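Local coordinates for protein toll (Drosophila melanogaster, PDB 4LXR), which binds the cleaved, activated form of the cytokine Spätzle through its extracellular leucine-rich repeats, switching on signalling for dorsal-ventral patterning and antifungal defence, at residues A[329-340]-A[353-364]. Residues are numbered along the deposited sequence; the frame is centred on the assembly and turned at random.
With NAG (2-acetamido-2-deoxy-beta-D-glucopyranose), chain L.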
ATOM      1  N   THR A 329     -19.001  20.942  11.216  1.00 33.67           N
ATOM      2  CA  THR A 329     -18.811  20.605  12.627  1.00 31.45           C
ATOM      3  C   THR A 329     -19.930  19.660  13.082  1.00 39.56           C
ATOM      4  O   THR A 329     -20.769  19.241  12.278  1.00 41.15           O
ATOM      5  CB  THR A 329     -18.780  21.873  13.528  1.00 47.28           C
ATOM      6  OG1 THR A 329     -18.313  21.537  14.849  1.00 38.22           O
ATOM      7  CG2 THR A 329     -20.162  22.520  13.603  1.00 38.83           C
ATOM      8  N   LEU A 330     -19.925  19.320  14.367  1.00 28.42           N
ATOM      9  CA  LEU A 330     -20.936  18.456  14.953  1.00 30.96           C
ATOM     10  C   LEU A 330     -21.422  19.108  16.235  1.00 36.68           C
ATOM     11  O   LEU A 330     -20.622  19.696  16.953  1.00 28.91           O
ATOM     12  CB  LEU A 330     -20.331  17.093  15.287  1.00 30.08           C
ATOM     13  CG  LEU A 330     -19.864  16.236  14.115  1.00 32.06           C
ATOM     14  CD1 LEU A 330     -19.296  14.932  14.639  1.00 30.77           C
ATOM     15  CD2 LEU A 330     -21.024  15.975  13.159  1.00 33.81           C
ATOM     16  N   PRO A 331     -22.728  18.992  16.545  1.00 33.35           N
ATOM     17  CA  PRO A 331     -23.195  19.555  17.821  1.00 34.25           C
ATOM     18  C   PRO A 331     -22.500  18.815  18.949  1.00 36.48           C
ATOM     19  O   PRO A 331     -22.264  17.619  18.808  1.00 30.68           O
ATOM     20  CB  PRO A 331     -24.695  19.224  17.850  1.00 35.25           C
ATOM     21  CG  PRO A 331     -25.017  18.589  16.525  1.00 35.76           C
ATOM     22  CD  PRO A 331     -23.740  18.159  15.879  1.00 26.58           C
ATOM     23  N   ALA A 332     -22.166  19.510  20.029  1.00 36.56           N
ATOM     24  CA  ALA A 332     -21.475  18.907  21.163  1.00 40.34           C
ATOM     25  C   ALA A 332     -22.228  17.738  21.830  1.00 39.30           C
ATOM     26  O   ALA A 332     -21.602  16.879  22.443  1.00 38.48           O
ATOM     27  CB  ALA A 332     -21.113  19.997  22.219  1.00 31.26           C
ATOM     28  N   THR A 333     -23.557  17.707  21.727  1.00 38.68           N
ATOM     29  CA  THR A 333     -24.339  16.660  22.405  1.00 35.25           C
ATOM     30  C   THR A 333     -24.597  15.423  21.536  1.00 35.05           C
ATOM     31  O   THR A 333     -25.206  14.460  21.995  1.00 35.52           O
ATOM     32  CB  THR A 333     -25.707  17.187  22.931  1.00 33.56           C
ATOM     33  OG1 THR A 333     -26.513  17.631  21.829  1.00 43.53           O
ATOM     34  CG2 THR A 333     -25.522  18.338  23.944  1.00 33.66           C
ATOM     35  N   LEU A 334     -24.132  15.451  20.291  1.00 29.87           N
ATOM     36  CA  LEU A 334     -24.448  14.399  19.329  1.00 29.77           C
ATOM     37  C   LEU A 334     -24.239  12.979  19.857  1.00 36.74           C
ATOM     38  O   LEU A 334     -25.069  12.100  19.610  1.00 25.74           O
ATOM     39  CB  LEU A 334     -23.651  14.572  18.036  1.00 30.74           C
ATOM     40  CG  LEU A 334     -24.115  13.601  16.944  1.00 29.86           C
ATOM     41  CD1 LEU A 334     -25.573  13.865  16.578  1.00 26.97           C
ATOM     42  CD2 LEU A 334     -23.234  13.678  15.712  1.00 26.54           C
ATOM     43  N   LEU A 335     -23.147  12.766  20.592  1.00 30.96           N
ATOM     44  CA  LEU A 335     -22.761  11.424  21.026  1.00 31.06           C
ATOM     45  C   LEU A 335     -22.828  11.255  22.535  1.00 34.58           C
ATOM     46  O   LEU A 335     -22.205  10.358  23.101  1.00 36.37           O
ATOM     47  CB  LEU A 335     -21.354  11.086  20.535  1.00 24.71           C
ATOM     48  CG  LEU A 335     -21.150  11.149  19.023  1.00 27.54           C
ATOM     49  CD1 LEU A 335     -19.696  10.986  18.690  1.00 24.75           C
ATOM     50  CD2 LEU A 335     -21.967  10.083  18.296  1.00 23.83           C
ATOM     51  N   GLU A 336     -23.597  12.119  23.180  1.00 30.58           N
ATOM     52  CA  GLU A 336     -23.699  12.154  24.631  1.00 41.29           C
ATOM     53  C   GLU A 336     -24.218  10.842  25.243  1.00 40.88           C
ATOM     54  O   GLU A 336     -23.881  10.497  26.377  1.00 39.10           O
ATOM     55  CB  GLU A 336     -24.601  13.324  25.033  1.00 49.43           C
ATOM     56  CG  GLU A 336     -24.677  13.606  26.509  1.00 66.53           C
ATOM     57  CD  GLU A 336     -25.766  14.610  26.838  1.00 79.01           C
ATOM     58  OE1 GLU A 336     -26.256  15.278  25.897  1.00 75.91           O
ATOM     59  OE2 GLU A 336     -26.139  14.720  28.029  1.00 86.28           O
ATOM     60  N   HIS A 337     -25.033  10.104  24.501  1.00 34.91           N
ATOM     61  CA  HIS A 337     -25.574   8.853  25.027  1.00 35.67           C
ATOM     62  C   HIS A 337     -24.850   7.607  24.501  1.00 38.74           C
ATOM     63  O   HIS A 337     -25.113   6.491  24.947  1.00 39.77           O
ATOM     64  CB  HIS A 337     -27.087   8.765  24.766  1.00 38.24           C
ATOM     65  CG  HIS A 337     -27.870   9.881  25.388  1.00 42.27           C
ATOM     66  ND1 HIS A 337     -28.233   9.885  26.717  1.00 46.75           N
ATOM     67  CD2 HIS A 337     -28.342  11.040  24.867  1.00 46.76           C
ATOM     68  CE1 HIS A 337     -28.899  10.995  26.990  1.00 47.24           C
ATOM     69  NE2 HIS A 337     -28.979  11.713  25.885  1.00 47.65           N
ATOM     70  N   GLN A 338     -23.920   7.796  23.572  1.00 33.45           N
ATOM     71  CA  GLN A 338     -23.272   6.661  22.924  1.00 32.60           C
ATOM     72  C   GLN A 338     -22.124   6.031  23.736  1.00 31.73           C
ATOM     73  O   GLN A 338     -20.982   5.962  23.291  1.00 38.10           O
ATOM     74  CB  GLN A 338     -22.845   7.028  21.493  1.00 28.09           C
ATOM     75  CG  GLN A 338     -24.002   6.957  20.475  1.00 23.95           C
ATOM     76  CD  GLN A 338     -25.108   7.945  20.789  1.00 29.06           C
ATOM     77  OE1 GLN A 338     -24.865   9.149  20.848  1.00 28.93           O
ATOM     78  NE2 GLN A 338     -26.327   7.442  21.023  1.00 26.22           N
ATOM     79  N   VAL A 339     -22.461   5.529  24.916  1.00 35.51           N
ATOM     80  CA  VAL A 339     -21.485   4.906  25.808  1.00 41.62           C
ATOM     81  C   VAL A 339     -20.833   3.626  25.235  1.00 38.26           C
ATOM     82  O   VAL A 339     -19.768   3.212  25.686  1.00 35.60           O
ATOM     83  CB  VAL A 339     -22.118   4.635  27.204  1.00 37.15           C
ATOM     84  CG1 VAL A 339     -23.099   3.446  27.151  1.00 35.33           C
ATOM     85  CG2 VAL A 339     -21.048   4.417  28.245  1.00 42.78           C
ATOM     86  N   ASN A 340     -21.461   3.014  24.235  1.00 30.87           N
ATOM     87  CA  ASN A 340     -20.957   1.759  23.674  1.00 33.44           C
ATOM     88  C   ASN A 340     -20.367   1.894  22.280  1.00 30.88           C
ATOM     89  O   ASN A 340     -20.093   0.889  21.625  1.00 30.73           O
ATOM     90  CB  ASN A 340     -22.067   0.700  23.634  1.00 26.66           C
ATOM     91  CG  ASN A 340     -22.490   0.249  25.016  1.00 34.91           C
ATOM     92  OD1 ASN A 340     -21.672  -0.226  25.802  1.00 37.88           O
ATOM     93  ND2 ASN A 340     -23.777   0.408  25.326  1.00 36.74           N
ATOM     94  N   HIS A 353     -13.698  22.195  13.065  1.00 33.89           N
ATOM     95  CA  HIS A 353     -13.526  22.021  14.503  1.00 40.00           C
ATOM     96  C   HIS A 353     -14.542  21.048  15.107  1.00 38.11           C
ATOM     97  O   HIS A 353     -15.652  20.890  14.604  1.00 37.88           O
ATOM     98  CB  HIS A 353     -13.611  23.366  15.223  1.00 51.69           C
ATOM     99  CG  HIS A 353     -14.917  24.068  15.026  1.00 63.62           C
ATOM    100  ND1 HIS A 353     -16.016  23.829  15.821  1.00 66.08           N
ATOM    101  CD2 HIS A 353     -15.302  24.997  14.117  1.00 69.27           C
ATOM    102  CE1 HIS A 353     -17.022  24.584  15.415  1.00 71.57           C
ATOM    103  NE2 HIS A 353     -16.613  25.304  14.384  1.00 72.64           N
ATOM    104  N   LEU A 354     -14.127  20.394  16.186  1.00 36.87           N
ATOM    105  CA  LEU A 354     -14.967  19.491  16.953  1.00 32.41           C
ATOM    106  C   LEU A 354     -15.051  20.057  18.360  1.00 36.99           C
ATOM    107  O   LEU A 354     -14.044  20.513  18.898  1.00 38.12           O
ATOM    108  CB  LEU A 354     -14.340  18.102  17.005  1.00 29.57           C
ATOM    109  CG  LEU A 354     -14.034  17.445  15.664  1.00 36.49           C
ATOM    110  CD1 LEU A 354     -13.236  16.185  15.875  1.00 37.00           C
ATOM    111  CD2 LEU A 354     -15.332  17.145  14.916  1.00 38.74           C
ATOM    112  N   PRO A 355     -16.252  20.056  18.956  1.00 35.92           N
ATOM    113  CA  PRO A 355     -16.363  20.582  20.316  1.00 38.90           C
ATOM    114  C   PRO A 355     -15.578  19.707  21.271  1.00 28.48           C
ATOM    115  O   PRO A 355     -15.583  18.490  21.113  1.00 31.29           O
ATOM    116  CB  PRO A 355     -17.863  20.473  20.616  1.00 32.08           C
ATOM    117  CG  PRO A 355     -18.507  20.490  19.269  1.00 35.47           C
ATOM    118  CD  PRO A 355     -17.565  19.680  18.409  1.00 29.65           C
ATOM    119  N   ASP A 356     -14.927  20.336  22.242  1.00 29.47           N
ATOM    120  CA  ASP A 356     -14.102  19.659  23.234  1.00 29.61           C
ATOM    121  C   ASP A 356     -14.832  18.551  23.980  1.00 34.85           C
ATOM    122  O   ASP A 356     -14.209  17.577  24.412  1.00 39.96           O
ATOM    123  CB  ASP A 356     -13.533  20.681  24.233  1.00 30.96           C
ATOM    124  CG  ASP A 356     -12.243  21.336  23.735  1.00 30.92           C
ATOM    125  OD1 ASP A 356     -11.672  20.865  22.727  1.00 33.72           O
ATOM    126  OD2 ASP A 356     -11.785  22.307  24.364  1.00 43.02           O
ATOM    127  N   SER A 357     -16.147  18.698  24.130  1.00 34.87           N
ATOM    128  CA  SER A 357     -16.937  17.752  24.911  1.00 34.89           C
ATOM    129  C   SER A 357     -17.578  16.645  24.051  1.00 34.84           C
ATOM    130  O   SER A 357     -18.304  15.790  24.558  1.00 37.53           O
ATOM    131  CB  SER A 357     -18.011  18.504  25.715  1.00 39.25           C
ATOM    132  OG  SER A 357     -19.102  18.922  24.895  1.00 35.56           O
ATOM    133  N   LEU A 358     -17.296  16.646  22.753  1.00 29.65           N
ATOM    134  CA  LEU A 358     -17.991  15.729  21.841  1.00 32.24           C
ATOM    135  C   LEU A 358     -17.785  14.256  22.217  1.00 36.38           C
ATOM    136  O   LEU A 358     -18.722  13.449  22.151  1.00 30.59           O
ATOM    137  CB  LEU A 358     -17.570  15.989  20.384  1.00 27.45           C
ATOM    138  CG  LEU A 358     -18.152  15.043  19.319  1.00 34.92           C
ATOM    139  CD1 LEU A 358     -19.672  15.207  19.180  1.00 34.58           C
ATOM    140  CD2 LEU A 358     -17.463  15.240  17.972  1.00 34.95           C
ATOM    141  N   PHE A 359     -16.566  13.921  22.637  1.00 29.64           N
ATOM    142  CA  PHE A 359     -16.204  12.543  22.971  1.00 28.66           C
ATOM    143  C   PHE A 359     -16.130  12.346  24.475  1.00 34.10           C
ATOM    144  O   PHE A 359     -15.387  11.492  24.957  1.00 39.90           O
ATOM    145  CB  PHE A 359     -14.850  12.154  22.336  1.00 27.66           C
ATOM    146  CG  PHE A 359     -14.826  12.279  20.833  1.00 24.09           C
ATOM    147  CD1 PHE A 359     -15.768  11.610  20.055  1.00 28.38           C
ATOM    148  CD2 PHE A 359     -13.876  13.069  20.201  1.00 25.46           C
ATOM    149  CE1 PHE A 359     -15.761  11.729  18.662  1.00 25.82           C
ATOM    150  CE2 PHE A 359     -13.862  13.211  18.806  1.00 26.52           C
ATOM    151  CZ  PHE A 359     -14.802  12.535  18.032  1.00 23.15           C
ATOM    152  N   ALA A 360     -16.894  13.131  25.222  1.00 28.59           N
ATOM    153  CA  ALA A 360     -16.837  13.032  26.675  1.00 39.41           C
ATOM    154  C   ALA A 360     -17.423  11.723  27.209  1.00 39.06           C
ATOM    155  O   ALA A 360     -16.993  11.239  28.255  1.00 39.55           O
ATOM    156  CB  ALA A 360     -17.509  14.237  27.335  1.00 34.85           C
ATOM    157  N   HIS A 361     -18.391  11.149  26.496  1.00 35.56           N
ATOM    158  CA  HIS A 361     -19.071   9.945  26.983  1.00 37.21           C
ATOM    159  C   HIS A 361     -18.772   8.685  26.169  1.00 33.13           C
ATOM    160  O   HIS A 361     -19.161   7.592  26.564  1.00 32.84           O
ATOM    161  CB  HIS A 361     -20.598  10.161  27.081  1.00 36.39           C
ATOM    162  CG  HIS A 361     -20.997  11.262  28.018  1.00 46.47           C
ATOM    163  ND1 HIS A 361     -20.854  12.598  27.702  1.00 51.84           N
ATOM    164  CD2 HIS A 361     -21.523  11.228  29.264  1.00 52.75           C
ATOM    165  CE1 HIS A 361     -21.274  13.338  28.712  1.00 50.35           C
ATOM    166  NE2 HIS A 361     -21.682  12.531  29.675  1.00 53.61           N
ATOM    167  N   THR A 362     -18.089   8.823  25.035  1.00 32.62           N
ATOM    168  CA  THR A 362     -17.821   7.652  24.201  1.00 33.13           C
ATOM    169  C   THR A 362     -16.567   6.965  24.687  1.00 36.15           C
ATOM    170  O   THR A 362     -15.594   6.857  23.940  1.00 35.42           O
ATOM    171  CB  THR A 362     -17.575   8.029  22.743  1.00 35.17           C
ATOM    172  OG1 THR A 362     -16.518   8.994  22.692  1.00 33.07           O
ATOM    173  CG2 THR A 362     -18.839   8.601  22.109  1.00 26.60           C
ATOM    174  N   THR A 363     -16.599   6.489  25.930  1.00 33.46           N
ATOM    175  CA  THR A 363     -15.396   6.017  26.596  1.00 40.00           C
ATOM    176  C   THR A 363     -14.941   4.653  26.095  1.00 41.63           C
ATOM    177  O   THR A 363     -13.849   4.209  26.430  1.00 36.18           O
ATOM    178  CB  THR A 363     -15.561   5.990  28.135  1.00 39.85           C
ATOM    179  OG1 THR A 363     -16.643   5.125  28.482  1.00 42.62           O
ATOM    180  CG2 THR A 363     -15.848   7.382  28.664  1.00 32.50           C
ATOM    181  N   ASN A 364     -15.774   4.004  25.286  1.00 40.17           N
ATOM    182  CA  ASN A 364     -15.443   2.701  24.713  1.00 40.58           C
ATOM    183  C   ASN A 364     -14.909   2.786  23.281  1.00 33.02           C
ATOM    184  O   ASN A 364     -14.633   1.762  22.659  1.00 26.52           O
ATOM    185  CB  ASN A 364     -16.669   1.781  24.740  1.00 45.67           C
ATOM    186  CG  ASN A 364     -16.840   1.078  26.064  1.00 47.75           C
ATOM    187  OD1 ASN A 364     -15.933   0.395  26.521  1.00 45.85           O
ATOM    188  ND2 ASN A 364     -18.005   1.255  26.694  1.00 59.39           N
TER
HETATM  189  C1  NAG L2017     -18.087   0.575  27.976  1.00 47.23           C
HETATM  190  C2  NAG L2017     -18.079   1.784  28.956  1.00 67.34           C
HETATM  191  C3  NAG L2017     -18.592   1.376  30.339  1.00 67.89           C
HETATM  192  C4  NAG L2017     -19.950   0.704  30.221  1.00 63.64           C
HETATM  193  C5  NAG L2017     -19.804  -0.521  29.328  1.00 59.50           C
HETATM  194  C6  NAG L2017     -21.102  -1.270  29.128  1.00 58.38           C
HETATM  195  C7  NAG L2017     -15.656   1.730  29.453  1.00 62.05           C
HETATM  196  C8  NAG L2017     -14.395   2.539  29.507  1.00 61.00           C
HETATM  197  N2  NAG L2017     -16.758   2.387  29.062  1.00 63.53           N
HETATM  198  O3  NAG L2017     -18.685   2.532  31.164  1.00 75.92           O
HETATM  199  O4  NAG L2017     -20.462   0.353  31.505  1.00 57.91           O
HETATM  200  O5  NAG L2017     -19.375  -0.094  28.027  1.00 54.68           O
HETATM  201  O6  NAG L2017     -22.106  -0.420  28.588  1.00 56.68           O
HETATM  202  O7  NAG L2017     -15.670   0.535  29.743  1.00 60.20           O
HETATM  203  O   HOH W   1     -21.344  14.257  22.240  1.00 29.19           O
HETATM  204  O   HOH W   2     -19.741  11.775  23.837  1.00 30.77           O
HETATM  205  O   HOH W   3     -17.849   4.540  23.334  1.00 29.87           O
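Thr329 turns OG1 anti to its own nitrogen (chi1 -168°), aiming the hydroxyl at the other coil, and His353 swings CG between its nitrogen and carbonyl carbon (chi1 60°), putting the imidazole beside Thr329 CB. OG1 donates to His353 O at 2.7 Å from above the carbonyl plane, while CB lies over the ring face in a CH-pi contact. Threonine suits the place by offering both, and a valine here would probably leave His353 O without this donor. Branched Leu358 reaches across with both methyls: CD2 meets Leu330 CD1 at 3.8 Å, and CD1 packs against Leu334 CB and Leu335 CD1. Pro355 CB sits against the small Ala332 CB. Between the backbones, one water accepts from Leu335 N and another from His361 N, and both reach Leu358 O. Glu336 CG lies over one face of the His361 ring, toward its rim. At the far end Asn364 ND2, which carries the N-linked sugar, donates to Val339 O (2.8 Å); sugar N2 and O6 donate hydrogen bonds to Thr363 OG1 and Asn340 OD1, tying glycan to both coils. These stacked turns form the irregular side of consecutive leucine-rich repeats, with Leu335 and Phe359 both resting on Leu344 of the intervening strand 343-345.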